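Local coordinates for phosphoethanolamine N-methyltransferase 1 (Haemonchus contortus, PDB 4KRG), which probably catalyses the S-adenosylmethionine-dependent N-methylation of phosphoethanolamine, the first methylation on the nematode route to phosphocholine, at residues 17-20 against 21-25; 87-90 against 91-95; 180-183 against 184-188. All coordinates share one frame; numbering follows the deposited sequence. Where two conformers were deposited one is given.

Interaction 1: 17-20 against 21-25; sequences KTFW and DKYSD. With SAH (S-adenosyl-L-homocysteine), chain D.
Y23 lies against both F19 and W20, and the three rings form a buried aromatic cluster. The F19 and Y23 rings meet obliquely, their planes 55° apart, with Y23 CE2 over one face of F19, 3.8 Å from its CZ. W20 and Y23 also meet obliquely, W20 CE3 lying 4.0 Å from Y23 CD2. One indole face takes the ribose of S-adenosylhomocysteine, C2' lying over it, and F19 CE2 lies over the opposite face. The cofactor product's sulfur SD comes within 3.5 Å of W20 CH2. The tyrosine is thus second-shell to a tryptophan of the cofactor pocket, and probably helps position it.

In contrast to these buried rings, the polar side is nearer to solvent: K17 and D21 are partly exposed, T18 and K22 exposed. K17 curls forward toward D21, its chain bent at chi2 (64°) and chi4 (52°), and its NZ makes a salt bridge of 2.7 Å to D21 OD1 on the syn lone pair, with a weaker bond to OD2. K22 leans its methylene CE on F19 CD1 at 3.7 Å, and its NZ has a long, weak ion pair with D180.

In the backbone, D21 N bonds K17 O, four residues back, whereas K22 N bonds F19 O and Y23 N bonds W20 O, each three back, the last at 3.0 Å; residues 21-24 form a type I turn. Helix 9-21 is covered here by helix 89-98, whose F91 touches both W20 and Y23, and by the loop before it, where I88 meets D21. Y133 packs edge-to-face with W20, and Y23 OH is bonded to the backbone of M175, in the segment between strand 154-161 and helix 189-198.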
loop_
_atom_site.group_PDB
_atom_site.type_symbol
_atom_site.label_atom_id
_atom_site.label_comp_id
_atom_site.label_asym_id
_atom_site.label_seq_id
_atom_site.Cartn_x
_atom_site.Cartn_y
_atom_site.Cartn_z
ATOM N N LYS A 17 3.011 7.846 -25.467
ATOM C CA LYS A 17 2.711 6.986 -26.611
ATOM C C LYS A 17 3.964 6.729 -27.453
ATOM O O LYS A 17 4.167 5.623 -27.958
ATOM C CB LYS A 17 1.589 7.606 -27.449
ATOM C CG LYS A 17 1.386 6.990 -28.813
ATOM C CD LYS A 17 0.955 5.549 -28.712
ATOM C CE LYS A 17 0.502 5.028 -30.067
ATOM N NZ LYS A 17 1.500 5.277 -31.150
ATOM N N THR A 18 4.813 7.748 -27.572
ATOM C CA THR A 18 6.094 7.630 -28.266
ATOM C C THR A 18 7.047 6.694 -27.523
ATOM O O THR A 18 7.740 5.882 -28.136
ATOM C CB THR A 18 6.786 8.993 -28.404
ATOM O OG1 THR A 18 5.839 9.971 -28.836
ATOM C CG2 THR A 18 7.919 8.916 -29.409
ATOM N N PHE A 19 7.094 6.824 -26.201
ATOM C CA PHE A 19 7.898 5.928 -25.384
ATOM C C PHE A 19 7.467 4.484 -25.607
ATOM O O PHE A 19 8.295 3.608 -25.837
ATOM C CB PHE A 19 7.783 6.283 -23.902
ATOM C CG PHE A 19 8.493 5.320 -22.993
ATOM C CD1 PHE A 19 9.856 5.439 -22.763
ATOM C CD2 PHE A 19 7.796 4.295 -22.363
ATOM C CE1 PHE A 19 10.511 4.550 -21.925
ATOM C CE2 PHE A 19 8.445 3.402 -21.523
ATOM C CZ PHE A 19 9.803 3.529 -21.303
ATOM N N TRP A 20 6.166 4.236 -25.554
ATOM C CA TRP A 20 5.686 2.871 -25.701
ATOM C C TRP A 20 5.769 2.368 -27.135
ATOM O O TRP A 20 5.852 1.164 -27.365
ATOM C CB TRP A 20 4.291 2.709 -25.092
ATOM C CG TRP A 20 4.382 2.504 -23.620
ATOM C CD1 TRP A 20 4.073 3.397 -22.640
ATOM C CD2 TRP A 20 4.873 1.337 -22.972
ATOM N NE1 TRP A 20 4.320 2.844 -21.408
ATOM C CE2 TRP A 20 4.818 1.572 -21.579
ATOM C CE3 TRP A 20 5.354 0.099 -23.412
ATOM C CZ2 TRP A 20 5.220 0.627 -20.641
ATOM C CZ3 TRP A 20 5.752 -0.839 -22.486
ATOM C CH2 TRP A 20 5.686 -0.571 -21.115
ATOM N N ASP A 21 5.771 3.290 -28.094
ATOM C CA ASP A 21 6.015 2.931 -29.487
ATOM C C ASP A 21 7.339 2.183 -29.641
ATOM O O ASP A 21 7.462 1.303 -30.488
ATOM C CB ASP A 21 6.019 4.174 -30.382
ATOM C CG ASP A 21 4.626 4.627 -30.768
ATOM O OD1 ASP A 21 3.675 3.839 -30.596
ATOM O OD2 ASP A 21 4.487 5.770 -31.259
ATOM N N LYS A 22 8.319 2.533 -28.811
ATOM C CA LYS A 22 9.637 1.907 -28.866
ATOM C C LYS A 22 9.590 0.406 -28.576
ATOM O O LYS A 22 10.520 -0.322 -28.915
ATOM C CB LYS A 22 10.616 2.602 -27.904
ATOM C CG LYS A 22 10.930 4.055 -28.259
ATOM C CD LYS A 22 12.048 4.647 -27.392
ATOM C CE LYS A 22 11.656 4.727 -25.921
ATOM N NZ LYS A 22 12.738 5.329 -25.083
ATOM N N TYR A 23 8.503 -0.057 -27.963
ATOM C CA TYR A 23 8.393 -1.453 -27.545
ATOM C C TYR A 23 7.399 -2.272 -28.372
ATOM O O TYR A 23 7.296 -3.482 -28.197
ATOM C CB TYR A 23 8.066 -1.538 -26.041
ATOM C CG TYR A 23 9.157 -0.944 -25.176
ATOM C CD1 TYR A 23 10.252 -1.706 -24.795
ATOM C CD2 TYR A 23 9.111 0.384 -24.770
ATOM C CE1 TYR A 23 11.272 -1.166 -24.022
ATOM C CE2 TYR A 23 10.131 0.937 -23.999
ATOM C CZ TYR A 23 11.205 0.153 -23.628
ATOM O OH TYR A 23 12.223 0.677 -22.857
ATOM N N SER A 24 6.686 -1.618 -29.283
ATOM C CA SER A 24 5.660 -2.293 -30.088
ATOM C C SER A 24 6.240 -3.343 -31.042
ATOM O O SER A 24 5.508 -4.177 -31.583
ATOM C CB SER A 24 4.808 -1.278 -30.856
ATOM O OG SER A 24 5.544 -0.684 -31.909
ATOM N N ASP A 25 7.554 -3.298 -31.241
ATOM C CA ASP A 25 8.255 -4.325 -31.998
ATOM C C ASP A 25 8.422 -5.567 -31.134
ATOM O O ASP A 25 8.695 -6.653 -31.641
ATOM C CB ASP A 25 9.636 -3.827 -32.411
ATOM C CG ASP A 25 10.553 -3.595 -31.212
ATOM O OD1 ASP A 25 10.172 -2.827 -30.300
ATOM O OD2 ASP A 25 11.654 -4.188 -31.178
HETATM N N SAH D . -0.732 -3.680 -17.428
HETATM C CA SAH D . 0.049 -4.614 -18.256
HETATM C CB SAH D . 1.107 -3.790 -19.068
HETATM C CG SAH D . 2.011 -2.917 -18.200
HETATM S SD SAH D . 3.091 -1.774 -19.109
HETATM C C SAH D . 0.692 -5.651 -17.426
HETATM O O SAH D . 1.078 -5.377 -16.300
HETATM O OXT SAH D . 1.105 -6.653 -17.969
HETATM C "C5'" SAH D . 2.026 -0.386 -19.584
HETATM C "C4'" SAH D . 0.940 -0.614 -20.485
HETATM O "O4'" SAH D . -0.021 0.469 -20.367
HETATM C "C3'" SAH D . 1.393 -0.619 -21.890
HETATM O "O3'" SAH D . 0.670 -1.591 -22.609
HETATM C "C2'" SAH D . 1.050 0.707 -22.383
HETATM O "O2'" SAH D . 0.842 0.691 -23.768
HETATM C "C1'" SAH D . -0.195 1.014 -21.639
HETATM N N9 SAH D . -0.500 2.484 -21.544
HETATM C C8 SAH D . 0.251 3.440 -20.983
HETATM N N7 SAH D . -0.465 4.565 -20.992
HETATM C C5 SAH D . -1.658 4.335 -21.545
HETATM C C6 SAH D . -2.781 5.137 -21.810
HETATM N N6 SAH D . -2.801 6.473 -21.486
HETATM N N1 SAH D . -3.847 4.559 -22.390
HETATM C C2 SAH D . -3.860 3.271 -22.714
HETATM N N3 SAH D . -2.799 2.481 -22.474
HETATM C C4 SAH D . -1.695 2.983 -21.893
#

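Interaction 2: 87-90 against 91-95; sequences FIES and FIEKN. With SAH (S-adenosyl-L-homocysteine), chain D.
E93 N donates to E89 O at 2.9 Å, and K94 N to S90 O at 2.8 Å, the two firm bonds that start helix 89-98. This is the first turn of a helix in a beta-alpha-beta unit of the Rossmann-like methyltransferase fold, following strand 81-86 and leading to strand 105-109. I88 stands at the N-cap, and its carbonyl receives only weak bonds, from F91 N and I92 N.

On the outer side E89 and E93 bring like charges together, with E89 OE2 2.9 Å from E93 OE2 and the carboxylate planes 68° apart, a contact that would probably be eased if one carboxylate were protonated. In one of its two conformers S90 bonds through OG to the backbone oxygen of S24, in the loop after helix 9-21.

Inward, the contact is apolar. I88 and F91 lie side by side and point the same way. With its CG2 anti to the backbone N, the isoleucine sets that methyl over the centre of the F91 ring, a CH-pi contact 13° off the ring normal. Both residues also border the S-adenosylhomocysteine ribose, F91 CD2 coming within 3.5 Å of its O3'. F87 holds the adenine: chi1 of 72° swings its ring under the base, which lies over one face with C5 above the centre. At the edge of that phenyl ring, in its plane, ribose O2' is 3.1 Å from F87 CE2.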
loop_
_atom_site.group_PDB
_atom_site.type_symbol
_atom_site.label_atom_id
_atom_site.label_comp_id
_atom_site.label_asym_id
_atom_site.label_seq_id
_atom_site.Cartn_x
_atom_site.Cartn_y
_atom_site.Cartn_z
ATOM N N PHE A 87 -3.256 1.606 -25.648
ATOM C CA PHE A 87 -3.075 2.573 -26.732
ATOM C C PHE A 87 -2.006 2.172 -27.759
ATOM O O PHE A 87 -1.811 2.853 -28.762
ATOM C CB PHE A 87 -2.955 4.028 -26.222
ATOM C CG PHE A 87 -1.654 4.362 -25.528
ATOM C CD1 PHE A 87 -1.327 5.685 -25.295
ATOM C CD2 PHE A 87 -0.775 3.380 -25.107
ATOM C CE1 PHE A 87 -0.153 6.023 -24.669
ATOM C CE2 PHE A 87 0.407 3.715 -24.480
ATOM C CZ PHE A 87 0.718 5.036 -24.257
ATOM N N ILE A 88 -1.348 1.041 -27.516
ATOM C CA ILE A 88 -0.436 0.477 -28.505
ATOM C C ILE A 88 -1.103 -0.656 -29.280
ATOM O O ILE A 88 -1.461 -1.683 -28.710
ATOM C CB ILE A 88 0.863 -0.037 -27.873
ATOM C CG1 ILE A 88 1.626 1.107 -27.201
ATOM C CG2 ILE A 88 1.723 -0.693 -28.930
ATOM C CD1 ILE A 88 1.999 2.217 -28.139
ATOM N N GLU A 89 -1.250 -0.454 -30.586
ATOM C CA GLU A 89 -1.984 -1.358 -31.464
ATOM C C GLU A 89 -1.450 -2.785 -31.506
ATOM O O GLU A 89 -2.218 -3.741 -31.395
ATOM C CB GLU A 89 -2.010 -0.780 -32.874
ATOM C CG GLU A 89 -2.262 -1.804 -33.954
ATOM C CD GLU A 89 -2.206 -1.197 -35.337
ATOM O OE1 GLU A 89 -2.431 0.027 -35.452
ATOM O OE2 GLU A 89 -1.927 -1.939 -36.304
ATOM N N SER A 90 -0.139 -2.940 -31.662
ATOM C CA SER A 90 0.440 -4.275 -31.766
ATOM C C SER A 90 0.245 -5.070 -30.475
ATOM O O SER A 90 0.119 -6.290 -30.505
ATOM C CB SER A 90 1.922 -4.211 -32.146
ATOM O OG SER A 90 2.748 -4.269 -31.004
ATOM N N PHE A 91 0.211 -4.377 -29.343
ATOM C CA PHE A 91 -0.005 -5.045 -28.061
ATOM C C PHE A 91 -1.396 -5.667 -28.032
ATOM O O PHE A 91 -1.550 -6.837 -27.686
ATOM C CB PHE A 91 0.186 -4.077 -26.883
ATOM C CG PHE A 91 1.616 -3.630 -26.679
ATOM C CD1 PHE A 91 2.663 -4.207 -27.389
ATOM C CD2 PHE A 91 1.912 -2.629 -25.763
ATOM C CE1 PHE A 91 3.975 -3.793 -27.189
ATOM C CE2 PHE A 91 3.218 -2.209 -25.566
ATOM C CZ PHE A 91 4.247 -2.795 -26.279
ATOM N N ILE A 92 -2.400 -4.881 -28.415
ATOM C CA ILE A 92 -3.775 -5.368 -28.497
ATOM C C ILE A 92 -3.863 -6.525 -29.490
ATOM O O ILE A 92 -4.577 -7.508 -29.258
ATOM C CB ILE A 92 -4.751 -4.243 -28.899
ATOM C CG1 ILE A 92 -5.101 -3.379 -27.686
ATOM C CG2 ILE A 92 -6.019 -4.815 -29.503
ATOM C CD1 ILE A 92 -5.813 -4.132 -26.559
ATOM N N GLU A 93 -3.130 -6.414 -30.594
ATOM C CA GLU A 93 -3.089 -7.490 -31.576
ATOM C C GLU A 93 -2.511 -8.775 -30.987
ATOM O O GLU A 93 -3.053 -9.854 -31.197
ATOM C CB GLU A 93 -2.330 -7.051 -32.829
ATOM C CG GLU A 93 -3.074 -6.008 -33.636
ATOM C CD GLU A 93 -2.218 -5.378 -34.705
ATOM O OE1 GLU A 93 -0.990 -5.616 -34.706
ATOM O OE2 GLU A 93 -2.774 -4.641 -35.547
ATOM N N LYS A 94 -1.416 -8.658 -30.244
ATOM C CA LYS A 94 -0.844 -9.816 -29.552
ATOM C C LYS A 94 -1.820 -10.368 -28.496
ATOM O O LYS A 94 -1.935 -11.577 -28.325
ATOM C CB LYS A 94 0.519 -9.461 -28.944
ATOM C CG LYS A 94 1.170 -10.560 -28.116
ATOM C CD LYS A 94 1.191 -11.899 -28.842
ATOM C CE LYS A 94 2.608 -12.381 -29.080
ATOM N NZ LYS A 94 2.652 -13.850 -29.327
ATOM N N ASN A 95 -2.524 -9.468 -27.810
ATOM C CA ASN A 95 -3.574 -9.816 -26.849
ATOM C C ASN A 95 -4.645 -10.701 -27.501
ATOM O O ASN A 95 -5.002 -11.763 -26.979
ATOM C CB ASN A 95 -4.199 -8.512 -26.330
ATOM C CG ASN A 95 -4.917 -8.665 -25.005
ATOM O OD1 ASN A 95 -5.400 -9.742 -24.656
ATOM N ND2 ASN A 95 -5.007 -7.563 -24.265
HETATM N N SAH D . -0.732 -3.680 -17.428
HETATM C CA SAH D . 0.049 -4.614 -18.256
HETATM C CB SAH D . 1.107 -3.790 -19.068
HETATM C CG SAH D . 2.011 -2.917 -18.200
HETATM S SD SAH D . 3.091 -1.774 -19.109
HETATM C C SAH D . 0.692 -5.651 -17.426
HETATM O O SAH D . 1.078 -5.377 -16.300
HETATM O OXT SAH D . 1.105 -6.653 -17.969
HETATM C "C5'" SAH D . 2.026 -0.386 -19.584
HETATM C "C4'" SAH D . 0.940 -0.614 -20.485
HETATM O "O4'" SAH D . -0.021 0.469 -20.367
HETATM C "C3'" SAH D . 1.393 -0.619 -21.890
HETATM O "O3'" SAH D . 0.670 -1.591 -22.609
HETATM C "C2'" SAH D . 1.050 0.707 -22.383
HETATM O "O2'" SAH D . 0.842 0.691 -23.768
HETATM C "C1'" SAH D . -0.195 1.014 -21.639
HETATM N N9 SAH D . -0.500 2.484 -21.544
HETATM C C8 SAH D . 0.251 3.440 -20.983
HETATM N N7 SAH D . -0.465 4.565 -20.992
HETATM C C5 SAH D . -1.658 4.335 -21.545
HETATM C C6 SAH D . -2.781 5.137 -21.810
HETATM N N6 SAH D . -2.801 6.473 -21.486
HETATM N N1 SAH D . -3.847 4.559 -22.390
HETATM C C2 SAH D . -3.860 3.271 -22.714
HETATM N N3 SAH D . -2.799 2.481 -22.474
HETATM C C4 SAH D . -1.695 2.983 -21.893
#

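Interaction 3: 180-183 against 184-188; sequences DANP and THYRF. With OPE (phosphoric acid mono-(2-amino-ethyl) ester), chain C.
N182 and Y186 cross at about a right angle, the amide plane standing 73° from the phenol ring. N182 ND2 comes in at the edge of that ring, in its plane, and donates to Y186 OH at 2.7 Å, the oxygen sitting 22° out of the amide plane. The tyrosine hydroxyl in turn donates to O3 of phosphoethanolamine at 2.5 Å, also at the ring edge. The hydroxyl therefore accepts from the asparagine and donates to O3, which probably favours one orientation of its O-H and illustrates how a second-shell amide may help aim a substrate-binding group.

The other end of the same amide is held as well. T184 OG1 donates to N182 OD1 at 2.7 Å, and T184 N adds a long, weak bond to the same oxygen. These bonds settle which way round the amide lies. T184 places OG1 beside its own backbone N (chi1 -48°), whereby hydroxyl and amide N-H both face the asparagine, while its CG2 methyl rests over one face of the Y186 ring, 3.4 Å above the plane. A water bridges the backbone oxygens of N182 and T184, donating to both. H185 has P183 O over one face of its imidazole and R187 NH2 over the opposite one.

The segment is an irregular strip between strand 154-161 and helix 189-198. P183 packs on F16 and F19 of helix 9-21, Y186 touches H176, which also hydrogen-bonds phosphoethanolamine, and R187 pairs with D136 at the start of helix 136-149 while packing on F256 of helix 249-271.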
loop_
_atom_site.group_PDB
_atom_site.type_symbol
_atom_site.label_atom_id
_atom_site.label_comp_id
_atom_site.label_asym_id
_atom_site.label_seq_id
_atom_site.Cartn_x
_atom_site.Cartn_y
_atom_site.Cartn_z
ATOM N N ASP A 180 18.549 7.850 -22.680
ATOM C CA ASP A 180 17.325 8.629 -22.864
ATOM C C ASP A 180 16.706 8.999 -21.518
ATOM O O ASP A 180 16.850 8.270 -20.536
ATOM C CB ASP A 180 16.291 7.854 -23.693
ATOM C CG ASP A 180 16.875 7.249 -24.961
ATOM O OD1 ASP A 180 18.002 7.624 -25.349
ATOM O OD2 ASP A 180 16.197 6.390 -25.568
ATOM N N ALA A 181 16.016 10.134 -21.475
ATOM C CA ALA A 181 15.259 10.501 -20.291
ATOM C C ALA A 181 14.094 9.534 -20.140
ATOM O O ALA A 181 13.510 9.090 -21.131
ATOM C CB ALA A 181 14.751 11.918 -20.403
ATOM N N ASN A 182 13.764 9.209 -18.897
ATOM C CA ASN A 182 12.618 8.362 -18.602
ATOM C C ASN A 182 11.459 9.241 -18.141
ATOM O O ASN A 182 11.537 9.868 -17.085
ATOM C CB ASN A 182 13.002 7.353 -17.525
ATOM C CG ASN A 182 11.918 6.340 -17.254
ATOM O OD1 ASN A 182 10.900 6.295 -17.940
ATOM N ND2 ASN A 182 12.137 5.511 -16.246
ATOM N N PRO A 183 10.378 9.296 -18.937
ATOM C CA PRO A 183 9.231 10.190 -18.722
ATOM C C PRO A 183 8.322 9.759 -17.576
ATOM O O PRO A 183 7.465 10.530 -17.139
ATOM C CB PRO A 183 8.459 10.077 -20.038
ATOM C CG PRO A 183 8.764 8.700 -20.520
ATOM C CD PRO A 183 10.206 8.469 -20.144
ATOM N N THR A 184 8.510 8.531 -17.111
ATOM C CA THR A 184 7.642 7.933 -16.106
ATOM C C THR A 184 7.542 8.771 -14.825
ATOM O O THR A 184 8.524 9.367 -14.378
ATOM C CB THR A 184 8.130 6.518 -15.768
ATOM O OG1 THR A 184 8.374 5.805 -16.987
ATOM C CG2 THR A 184 7.107 5.778 -14.939
ATOM N N HIS A 185 6.339 8.826 -14.256
ATOM C CA HIS A 185 6.102 9.493 -12.983
ATOM C C HIS A 185 6.191 8.479 -11.851
ATOM O O HIS A 185 5.265 7.696 -11.645
ATOM C CB HIS A 185 4.703 10.107 -12.955
ATOM C CG HIS A 185 4.513 11.256 -13.902
ATOM N ND1 HIS A 185 4.844 12.548 -13.579
ATOM C CD2 HIS A 185 3.992 11.297 -15.155
ATOM C CE1 HIS A 185 4.550 13.345 -14.592
ATOM N NE2 HIS A 185 4.033 12.612 -15.560
ATOM N N TYR A 186 7.297 8.492 -11.117
ATOM C CA TYR A 186 7.447 7.609 -9.960
ATOM C C TYR A 186 7.051 8.354 -8.693
ATOM O O TYR A 186 7.882 8.989 -8.045
ATOM C CB TYR A 186 8.882 7.084 -9.868
ATOM C CG TYR A 186 9.304 6.329 -11.102
ATOM C CD1 TYR A 186 8.814 5.060 -11.359
ATOM C CD2 TYR A 186 10.177 6.895 -12.019
ATOM C CE1 TYR A 186 9.185 4.369 -12.494
ATOM C CE2 TYR A 186 10.559 6.209 -13.154
ATOM C CZ TYR A 186 10.061 4.949 -13.384
ATOM O OH TYR A 186 10.429 4.264 -14.511
ATOM N N ARG A 187 5.770 8.280 -8.352
ATOM C CA ARG A 187 5.230 9.045 -7.232
ATOM C C ARG A 187 5.456 8.322 -5.911
ATOM O O ARG A 187 5.755 7.133 -5.897
ATOM C CB ARG A 187 3.735 9.294 -7.439
ATOM C CG ARG A 187 3.411 10.019 -8.742
ATOM C CD ARG A 187 1.948 10.392 -8.839
ATOM N NE ARG A 187 1.686 11.203 -10.026
ATOM C CZ ARG A 187 1.344 10.710 -11.210
ATOM N NH1 ARG A 187 1.214 9.406 -11.368
ATOM N NH2 ARG A 187 1.137 11.524 -12.236
ATOM N N PHE A 188 5.317 9.042 -4.804
ATOM C CA PHE A 188 5.365 8.417 -3.488
ATOM C C PHE A 188 4.087 7.623 -3.255
ATOM O O PHE A 188 3.003 8.079 -3.611
ATOM C CB PHE A 188 5.470 9.477 -2.397
ATOM C CG PHE A 188 6.586 10.453 -2.596
ATOM C CD1 PHE A 188 7.798 10.051 -3.133
ATOM C CD2 PHE A 188 6.422 11.777 -2.232
ATOM C CE1 PHE A 188 8.830 10.961 -3.308
ATOM C CE2 PHE A 188 7.445 12.690 -2.397
ATOM C CZ PHE A 188 8.651 12.282 -2.938
HETATM C CA OPE C . 7.669 -1.310 -15.098
HETATM C CB OPE C . 6.850 -1.857 -16.221
HETATM O O1 OPE C . 10.293 -0.381 -14.380
HETATM O O2 OPE C . 8.696 0.791 -12.936
HETATM O O3 OPE C . 9.581 1.953 -14.956
HETATM O O4 OPE C . 7.991 0.029 -15.195
HETATM N N OPE C . 5.655 -1.137 -16.575
HETATM P P OPE C . 9.167 0.627 -14.358
HETATM O O HOH W 1 11.530 8.941 -14.795
#

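Overall arrangement
Along the chain the three contacts follow in series, interaction 1 at the end of helix 9-21, interaction 2 at the start of helix 89-98, and interaction 3 in the loop before helix 189-198. Interactions 1 and 2 have centres about 11 Å apart and touch directly, both lining the S-adenosylhomocysteine pocket. Interaction 3, centred about 16 Å from interaction 1, meets it through F19 and P183 and serves phosphoethanolamine instead; interactions 2 and 3 do not touch, their nearest atoms being about 10 Å apart. The end of helix 9-21 borders both sites: W20 lines the S-adenosylhomocysteine pocket and its side chain is about 4 Å from phosphoethanolamine.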